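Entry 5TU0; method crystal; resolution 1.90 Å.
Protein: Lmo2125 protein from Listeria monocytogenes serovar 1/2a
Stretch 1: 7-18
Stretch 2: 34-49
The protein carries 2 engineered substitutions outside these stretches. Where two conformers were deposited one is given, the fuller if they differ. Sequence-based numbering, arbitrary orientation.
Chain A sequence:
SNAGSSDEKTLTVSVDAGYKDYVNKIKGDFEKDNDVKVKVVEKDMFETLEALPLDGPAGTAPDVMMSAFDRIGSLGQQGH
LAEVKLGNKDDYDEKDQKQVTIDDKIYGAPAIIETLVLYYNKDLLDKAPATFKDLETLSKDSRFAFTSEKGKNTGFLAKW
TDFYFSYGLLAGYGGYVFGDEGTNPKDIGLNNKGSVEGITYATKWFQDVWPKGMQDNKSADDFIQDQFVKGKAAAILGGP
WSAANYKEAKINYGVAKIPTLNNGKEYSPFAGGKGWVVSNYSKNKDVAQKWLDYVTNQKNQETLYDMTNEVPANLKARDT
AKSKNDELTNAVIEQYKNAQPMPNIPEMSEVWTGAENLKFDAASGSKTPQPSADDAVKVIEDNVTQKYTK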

ATOM      1  N   ASP A   7     -14.155  25.562 -30.786  1.00 89.71           N
ATOM      2  CA  ASP A   7     -14.477  25.745 -29.370  1.00 88.06           C
ATOM      3  C   ASP A   7     -14.778  24.379 -28.742  1.00 86.02           C
ATOM      4  O   ASP A   7     -15.400  24.290 -27.680  1.00 86.02           O
ATOM      5  N   GLU A   8     -14.313  23.326 -29.410  1.00 83.67           N
ATOM      6  CA  GLU A   8     -14.547  21.958 -28.989  1.00 80.90           C
ATOM      7  C   GLU A   8     -13.594  21.648 -27.822  1.00 74.18           C
ATOM      8  O   GLU A   8     -12.430  21.313 -28.029  1.00 71.99           O
ATOM      9  N   LYS A   9     -14.135  21.827 -26.611  1.00 68.96           N
ATOM     10  CA  LYS A   9     -13.477  21.661 -25.285  1.00 62.74           C
ATOM     11  C   LYS A   9     -12.204  20.804 -25.144  1.00 55.81           C
ATOM     12  O   LYS A   9     -11.893  19.961 -25.976  1.00 54.58           O
ATOM     13  N   THR A  10     -11.483  21.039 -24.052  1.00 51.30           N
ATOM     14  CA  THR A  10     -10.208  20.361 -23.789  1.00 48.60           C
ATOM     15  C   THR A  10     -10.079  19.936 -22.307  1.00 45.20           C
ATOM     16  O   THR A  10     -10.720  20.525 -21.427  1.00 46.41           O
ATOM     17  N   LEU A  11      -9.262  18.906 -22.064  1.00 38.67           N
ATOM     18  CA  LEU A  11      -9.059  18.320 -20.735  1.00 35.81           C
ATOM     19  C   LEU A  11      -7.565  18.062 -20.506  1.00 33.92           C
ATOM     20  O   LEU A  11      -6.909  17.436 -21.335  1.00 34.38           O
ATOM     21  N   THR A  12      -7.024  18.539 -19.384  1.00 31.85           N
ATOM     22  CA  THR A  12      -5.609  18.316 -19.087  1.00 30.69           C
ATOM     23  C   THR A  12      -5.436  17.180 -18.077  1.00 30.39           C
ATOM     24  O   THR A  12      -5.940  17.246 -16.934  1.00 29.42           O
ATOM     25  N   VAL A  13      -4.693  16.155 -18.501  1.00 29.37           N
ATOM     26  CA  VAL A  13      -4.485  14.945 -17.707  1.00 28.47           C
ATOM     27  C   VAL A  13      -3.026  14.915 -17.328  1.00 28.54           C
ATOM     28  O   VAL A  13      -2.177  14.914 -18.209  1.00 29.95           O
ATOM     29  N   SER A  14      -2.741  14.948 -16.022  1.00 27.29           N
ATOM     30  CA  SER A  14      -1.372  14.915 -15.529  1.00 27.82           C
ATOM     31  C   SER A  14      -1.056  13.585 -14.872  1.00 27.76           C
ATOM     32  O   SER A  14      -1.750  13.150 -13.944  1.00 26.90           O
ATOM     33  N   VAL A  15       0.019  12.945 -15.325  1.00 27.34           N
ATOM     34  CA  VAL A  15       0.418  11.675 -14.759  1.00 27.46           C
ATOM     35  C   VAL A  15       1.918  11.555 -14.649  1.00 28.58           C
ATOM     36  O   VAL A  15       2.666  12.262 -15.309  1.00 29.17           O
ATOM     37  N   ASP A  16       2.333  10.645 -13.785  1.00 29.30           N
ATOM     38  CA  ASP A  16       3.717  10.304 -13.611  1.00 32.40           C
ATOM     39  C   ASP A  16       4.242   9.704 -14.914  1.00 31.84           C
ATOM     40  O   ASP A  16       3.475   9.166 -15.711  1.00 28.93           O
ATOM     41  N   ALA A  17       5.550   9.785 -15.104  1.00 33.22           N
ATOM     42  CA  ALA A  17       6.208   9.257 -16.299  1.00 34.38           C
ATOM     43  C   ALA A  17       5.794   7.839 -16.662  1.00 33.70           C
ATOM     44  O   ALA A  17       5.604   7.535 -17.843  1.00 33.18           O
ATOM     45  N   GLY A  18       5.625   6.986 -15.654  1.00 32.05           N
ATOM     46  CA  GLY A  18       5.255   5.594 -15.881  1.00 31.59           C
ATOM     47  C   GLY A  18       3.884   5.345 -16.476  1.00 29.17           C
ATOM     48  O   GLY A  18       3.590   4.240 -16.891  1.00 29.95           O
ATOM     49  N   ASN A  34     -16.148  11.910 -27.086  1.00 32.87           N
ATOM     50  CA  ASN A  34     -16.652  13.099 -26.391  1.00 33.65           C
ATOM     51  C   ASN A  34     -16.416  14.447 -27.079  1.00 36.27           C
ATOM     52  O   ASN A  34     -16.802  15.470 -26.532  1.00 37.83           O
ATOM     53  N   ASP A  35     -15.821  14.443 -28.271  1.00 38.83           N
ATOM     54  CA  ASP A  35     -15.517  15.678 -29.006  1.00 41.68           C
ATOM     55  C   ASP A  35     -14.665  16.616 -28.126  1.00 40.34           C
ATOM     56  O   ASP A  35     -14.986  17.793 -27.952  1.00 41.47           O
ATOM     57  N   VAL A  36     -13.584  16.062 -27.578  0.50 38.55           N
ATOM     58  CA  VAL A  36     -12.679  16.775 -26.685  0.50 37.75           C
ATOM     59  C   VAL A  36     -11.242  16.512 -27.106  0.50 37.76           C
ATOM     60  O   VAL A  36     -10.956  15.480 -27.749  0.50 37.26           O
ATOM     61  N   LYS A  37     -10.346  17.450 -26.772  1.00 38.08           N
ATOM     62  CA  LYS A  37      -8.920  17.262 -27.016  1.00 40.09           C
ATOM     63  C   LYS A  37      -8.304  17.048 -25.631  1.00 39.26           C
ATOM     64  O   LYS A  37      -8.519  17.853 -24.729  1.00 39.24           O
ATOM     65  N   VAL A  38      -7.595  15.937 -25.450  1.00 38.00           N
ATOM     66  CA  VAL A  38      -6.945  15.634 -24.190  1.00 37.41           C
ATOM     67  C   VAL A  38      -5.478  16.041 -24.313  1.00 38.79           C
ATOM     68  O   VAL A  38      -4.805  15.634 -25.252  1.00 39.02           O
ATOM     69  N   LYS A  39      -5.020  16.870 -23.377  1.00 37.49           N
ATOM     70  CA  LYS A  39      -3.633  17.304 -23.292  1.00 38.41           C
ATOM     71  C   LYS A  39      -3.002  16.475 -22.185  1.00 36.76           C
ATOM     72  O   LYS A  39      -3.476  16.499 -21.044  1.00 34.74           O
ATOM     73  N   VAL A  40      -1.952  15.732 -22.517  1.00 36.38           N
ATOM     74  CA  VAL A  40      -1.272  14.889 -21.544  1.00 35.45           C
ATOM     75  C   VAL A  40       0.015  15.561 -21.069  1.00 36.28           C
ATOM     76  O   VAL A  40       0.870  15.909 -21.871  1.00 36.84           O
ATOM     77  N   VAL A  41       0.137  15.751 -19.762  1.00 35.24           N
ATOM     78  CA  VAL A  41       1.350  16.336 -19.184  1.00 36.84           C
ATOM     79  C   VAL A  41       1.975  15.315 -18.242  1.00 35.41           C
ATOM     80  O   VAL A  41       1.268  14.561 -17.561  1.00 32.30           O
ATOM     81  N   GLU A  42       3.299  15.270 -18.230  1.00 36.66           N
ATOM     82  CA  GLU A  42       4.021  14.362 -17.362  1.00 36.16           C
ATOM     83  C   GLU A  42       4.577  15.139 -16.184  1.00 35.45           C
ATOM     84  O   GLU A  42       5.224  16.179 -16.358  1.00 34.89           O
ATOM     85  N   LYS A  43       4.329  14.632 -14.981  1.00 33.89           N
ATOM     86  CA  LYS A  43       4.846  15.255 -13.775  1.00 34.96           C
ATOM     87  C   LYS A  43       4.744  14.280 -12.611  1.00 33.30           C
ATOM     88  O   LYS A  43       3.772  13.537 -12.498  1.00 31.77           O
ATOM     89  N   ASP A  44       5.764  14.268 -11.760  1.00 33.92           N
ATOM     90  CA  ASP A  44       5.761  13.417 -10.572  1.00 34.10           C
ATOM     91  C   ASP A  44       4.403  13.527  -9.854  1.00 33.07           C
ATOM     92  O   ASP A  44       3.895  14.632  -9.657  1.00 31.77           O
ATOM     93  N   MET A  45       3.829  12.385  -9.473  1.00 33.00           N
ATOM     94  CA  MET A  45       2.492  12.339  -8.863  1.00 33.71           C
ATOM     95  C   MET A  45       2.394  13.180  -7.595  1.00 33.19           C
ATOM     96  O   MET A  45       1.460  13.973  -7.429  1.00 30.59           O
ATOM     97  N   PHE A  46       3.360  13.003  -6.706  1.00 34.28           N
ATOM     98  CA  PHE A  46       3.371  13.742  -5.456  1.00 35.89           C
ATOM     99  C   PHE A  46       3.650  15.241  -5.640  1.00 33.78           C
ATOM    100  O   PHE A  46       3.048  16.046  -4.958  1.00 31.81           O
ATOM    101  N   GLU A  47       4.527  15.615  -6.574  1.00 33.46           N
ATOM    102  CA  GLU A  47       4.794  17.031  -6.830  1.00 33.28           C
ATOM    103  C   GLU A  47       3.526  17.742  -7.339  1.00 31.41           C
ATOM    104  O   GLU A  47       3.229  18.865  -6.947  1.00 30.58           O
ATOM    105  N   THR A  48       2.786  17.078  -8.212  1.00 29.13           N
ATOM    106  CA  THR A  48       1.525  17.627  -8.720  1.00 28.61           C
ATOM    107  C   THR A  48       0.543  17.966  -7.570  1.00 28.03           C
ATOM    108  O   THR A  48      -0.063  19.038  -7.536  1.00 28.70           O
ATOM    109  N   LEU A  49       0.376  17.018  -6.658  1.00 27.22           N
ATOM    110  CA  LEU A  49      -0.511  17.181  -5.522  1.00 27.08           C
ATOM    111  C   LEU A  49       0.005  18.239  -4.527  1.00 27.64           C
ATOM    112  O   LEU A  49      -0.805  19.018  -3.998  1.00 25.73           O
TER

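Strands 10-15 and 37-42 run parallel; the backbone ladder sets the register, and, as in any strand, the side chains alternate between two faces. The ladder zigzags: Leu11 N donates to Lys37 O (3.0 Å), Lys39 N to Leu11 O (2.8 Å), and the pattern repeats until Lys43 N reaches Val15 O (2.9 Å).

The apolar rule is written on the face carrying Leu11, Val13, Val15, Val38 and Val40. Val13 and Val38, both t, meet tightly, CG2 of Val13 lying 3.6 Å from CG1 of Val38. Val36, also t, lies just before its strand and brings CG1 to 4.2 Å from CB of Leu11 (t, p), while its CG2 sits 3.5 Å from CG of Lys9. Glu42 (t, m) shares this face at its far end; the end of its side chain comes nearer stretch 1, leaving OE2 3.0 Å from Ala17 N.

The other face is more polar. Thr10 in t turns OG1 onto the neighbouring backbone, donating to Lys37 O at 2.9 Å. Lys37 and Lys39 extend all-t, their ends leading away, yet the aliphatic stem still serves: CD of Lys39 is 3.8 Å from OG1 of Thr12 (m). Ser14 (t) and Val41 (m) pack closely, CG2 of Val41 being 3.4 Å from CB of Ser14.

Water joins what direct bonds leave apart. OG of Ser14 and OG1 of Thr48 (m) stand 3.7 Å from each other, and water 1 bonds to Ser14 OG (2.8 Å), Thr48 OG1 (2.6 Å) and Lys43 O (2.7 Å), tying the strand end to the helix.

Acids cluster at the ends. Asp16 and Asp44, both t, cap helices, through Asp16 OD1 to Gly18 N (3.1 Å) and Asp44 OD1 to Glu47 N (2.9 Å). Water 2 donates to Asp16 OD2 (3.2 Å) and Asp44 OD2 (2.8 Å), bridging these like charges. At the opposite end, Glu8 OE2 approaches Asp35 OD1 to 2.8 Å.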

ATOM      1  CB  ASP A   7     -15.703  26.658 -29.217  1.00 92.10           C
ATOM      2  CG  ASP A   7     -15.599  27.953 -30.033  1.00 96.21           C
ATOM      3  OD1 ASP A   7     -14.781  28.030 -30.977  1.00 97.76           O
ATOM      4  OD2 ASP A   7     -16.366  28.893 -29.742  1.00 98.95           O
ATOM      5  CB  GLU A   8     -14.357  21.032 -30.203  1.00 83.95           C
ATOM      6  CG  GLU A   8     -15.243  21.452 -31.387  1.00 89.72           C
ATOM      7  CD  GLU A   8     -14.971  20.707 -32.689  1.00 93.31           C
ATOM      8  OE1 GLU A   8     -15.337  21.245 -33.758  1.00 98.08           O
ATOM      9  OE2 GLU A   8     -14.392  19.602 -32.664  1.00 94.31           O
ATOM     10  CB  LYS A   9     -14.528  21.187 -24.275  1.00 63.82           C
ATOM     11  CG  LYS A   9     -15.148  19.847 -24.640  1.00 65.77           C
ATOM     12  CD  LYS A   9     -16.411  19.518 -23.853  1.00 67.64           C
ATOM     13  CE  LYS A   9     -17.605  20.338 -24.307  1.00 71.47           C
ATOM     14  NZ  LYS A   9     -18.840  19.931 -23.585  1.00 74.66           N
ATOM     15  CB  THR A  10      -9.022  21.248 -24.251  1.00 52.55           C
ATOM     16  OG1 THR A  10      -7.767  20.563 -24.051  1.00 55.02           O
ATOM     17  CG2 THR A  10      -9.023  22.593 -23.521  1.00 54.06           C
ATOM     18  CB  LEU A  11      -9.798  16.987 -20.647  1.00 33.80           C
ATOM     19  CG  LEU A  11      -9.758  16.281 -19.284  1.00 33.04           C
ATOM     20  CD1 LEU A  11     -10.730  16.947 -18.324  1.00 33.14           C
ATOM     21  CD2 LEU A  11     -10.073  14.803 -19.423  1.00 32.19           C
ATOM     22  CB  THR A  12      -4.913  19.603 -18.620  1.00 31.47           C
ATOM     23  OG1 THR A  12      -5.012  20.584 -19.659  1.00 32.88           O
ATOM     24  CG2 THR A  12      -3.451  19.348 -18.334  1.00 31.64           C
ATOM     25  CB  VAL A  13      -4.836  13.686 -18.534  1.00 28.66           C
ATOM     26  CG1 VAL A  13      -4.523  12.393 -17.769  1.00 29.18           C
ATOM     27  CG2 VAL A  13      -6.290  13.737 -18.966  1.00 29.35           C
ATOM     28  CB  SER A  14      -1.107  16.051 -14.536  1.00 29.11           C
ATOM     29  OG  SER A  14       0.274  16.109 -14.185  1.00 29.92           O
ATOM     30  CB  VAL A  15      -0.121  10.458 -15.572  1.00 27.51           C
ATOM     31  CG1 VAL A  15      -1.628  10.335 -15.444  1.00 26.91           C
ATOM     32  CG2 VAL A  15       0.308  10.503 -17.048  1.00 28.04           C
ATOM     33  CB  ASP A  16       3.827   9.286 -12.489  1.00 35.36           C
ATOM     34  CG  ASP A  16       5.229   9.008 -12.112  1.00 40.55           C
ATOM     35  OD1 ASP A  16       5.922   8.284 -12.880  1.00 44.68           O
ATOM     36  OD2 ASP A  16       5.620   9.486 -11.028  1.00 44.04           O
ATOM     37  CB  ALA A  17       7.719   9.330 -16.144  1.00 37.13           C
ATOM     38  CB  ASN A  34     -16.047  13.120 -24.982  1.00 30.79           C
ATOM     39  CG  ASN A  34     -16.460  11.918 -24.159  1.00 29.61           C
ATOM     40  OD1 ASN A  34     -17.561  11.874 -23.626  1.00 29.03           O
ATOM     41  ND2 ASN A  34     -15.566  10.947 -24.027  1.00 28.39           N
ATOM     42  CB  ASP A  35     -16.816  16.356 -29.481  1.00 45.08           C
ATOM     43  CG  ASP A  35     -16.570  17.487 -30.473  1.00 50.17           C
ATOM     44  OD1 ASP A  35     -15.408  17.680 -30.906  1.00 53.30           O
ATOM     45  OD2 ASP A  35     -17.555  18.185 -30.832  1.00 54.00           O
ATOM     46  CB  VAL A  36     -12.850  16.271 -25.228  0.50 36.16           C
ATOM     47  CG1 VAL A  36     -11.889  16.972 -24.275  0.50 35.64           C
ATOM     48  CG2 VAL A  36     -14.288  16.441 -24.764  0.50 36.51           C
ATOM     49  CB  LYS A  37      -8.288  18.452 -27.734  1.00 44.35           C
ATOM     50  CG  LYS A  37      -6.810  18.207 -28.021  1.00 46.94           C
ATOM     51  CD  LYS A  37      -6.216  19.139 -29.051  1.00 50.67           C
ATOM     52  CE  LYS A  37      -4.789  18.705 -29.388  1.00 52.10           C
ATOM     53  NZ  LYS A  37      -4.235  19.413 -30.575  1.00 55.22           N
ATOM     54  CB  VAL A  38      -7.034  14.131 -23.840  1.00 36.27           C
ATOM     55  CG1 VAL A  38      -6.214  13.801 -22.597  1.00 36.37           C
ATOM     56  CG2 VAL A  38      -8.487  13.714 -23.655  1.00 35.02           C
ATOM     57  CB  LYS A  39      -3.574  18.792 -22.953  1.00 39.72           C
ATOM     58  CG  LYS A  39      -2.182  19.354 -22.729  1.00 42.31           C
ATOM     59  CD  LYS A  39      -2.265  20.818 -22.329  1.00 44.59           C
ATOM     60  CE  LYS A  39      -0.898  21.403 -22.016  1.00 47.40           C
ATOM     61  NZ  LYS A  39      -0.984  22.870 -21.765  1.00 49.56           N
ATOM     62  CB  VAL A  40      -0.933  13.508 -22.135  1.00 36.92           C
ATOM     63  CG1 VAL A  40      -0.276  12.618 -21.083  1.00 36.33           C
ATOM     64  CG2 VAL A  40      -2.195  12.835 -22.663  1.00 36.68           C
ATOM     65  CB  VAL A  41       1.085  17.676 -18.459  1.00 37.63           C
ATOM     66  CG1 VAL A  41       0.514  18.694 -19.428  1.00 39.52           C
ATOM     67  CG2 VAL A  41       0.145  17.511 -17.289  1.00 37.33           C
ATOM     68  CB  GLU A  42       5.144  13.644 -18.120  1.00 39.61           C
ATOM     69  CG  GLU A  42       5.857  12.560 -17.295  1.00 41.54           C
ATOM     70  CD  GLU A  42       6.758  13.101 -16.184  1.00 44.21           C
ATOM     71  OE1 GLU A  42       7.389  14.154 -16.414  1.00 47.95           O
ATOM     72  OE2 GLU A  42       6.870  12.468 -15.088  1.00 45.32           O
ATOM     73  CB  LYS A  43       4.078  16.547 -13.467  1.00 35.89           C
ATOM     74  CG  LYS A  43       4.610  17.358 -12.297  1.00 37.94           C
ATOM     75  CD  LYS A  43       3.961  18.736 -12.302  1.00 39.75           C
ATOM     76  CE  LYS A  43       4.244  19.531 -11.048  1.00 41.66           C
ATOM     77  NZ  LYS A  43       5.683  19.856 -10.896  1.00 45.85           N
ATOM     78  CB  ASP A  44       6.916  13.827  -9.646  1.00 35.66           C
ATOM     79  CG  ASP A  44       6.954  13.023  -8.376  1.00 36.40           C
ATOM     80  OD1 ASP A  44       6.296  13.418  -7.380  1.00 36.45           O
ATOM     81  OD2 ASP A  44       7.681  12.012  -8.361  1.00 37.31           O
ATOM     82  CB  MET A  45       2.074  10.887  -8.564  1.00 34.11           C
ATOM     83  CG  MET A  45       0.625  10.730  -8.080  1.00 35.31           C
ATOM     84  SD  MET A  45       0.141   9.039  -7.625  1.00 36.05           S
ATOM     85  CE  MET A  45       1.112   8.803  -6.146  1.00 36.57           C
ATOM     86  CB  PHE A  46       4.329  13.091  -4.476  1.00 39.83           C
ATOM     87  CG  PHE A  46       3.931  11.678  -4.100  1.00 44.44           C
ATOM     88  CD1 PHE A  46       2.837  11.451  -3.258  1.00 47.20           C
ATOM     89  CD2 PHE A  46       4.651  10.574  -4.567  1.00 49.79           C
ATOM     90  CE1 PHE A  46       2.477  10.156  -2.889  1.00 49.26           C
ATOM     91  CE2 PHE A  46       4.295   9.278  -4.199  1.00 49.62           C
ATOM     92  CZ  PHE A  46       3.207   9.069  -3.362  1.00 49.60           C
ATOM     93  CB  GLU A  47       5.941  17.221  -7.816  1.00 36.05           C
ATOM     94  CG  GLU A  47       7.300  16.865  -7.239  1.00 39.30           C
ATOM     95  CD  GLU A  47       8.444  17.127  -8.202  1.00 43.11           C
ATOM     96  OE1 GLU A  47       8.238  17.849  -9.202  1.00 45.33           O
ATOM     97  OE2 GLU A  47       9.562  16.614  -7.944  1.00 46.90           O
ATOM     98  CB  THR A  48       0.853  16.603  -9.646  1.00 27.59           C
ATOM     99  OG1 THR A  48       1.724  16.321 -10.748  1.00 28.78           O
ATOM    100  CG2 THR A  48      -0.490  17.103 -10.150  1.00 27.08           C
ATOM    101  CB  LEU A  49      -0.752  15.845  -4.837  1.00 27.32           C
ATOM    102  CG  LEU A  49      -1.380  14.770  -5.730  1.00 26.82           C
ATOM    103  CD1 LEU A  49      -1.421  13.456  -4.975  1.00 27.61           C
ATOM    104  CD2 LEU A  49      -2.774  15.166  -6.231  1.00 27.48           C
TER
HETATM  105  O   HOH W   1       1.210  14.288 -12.349  1.00 30.74           O
HETATM  106  O   HOH W   2       8.398  11.090 -10.928  0.50 29.79           O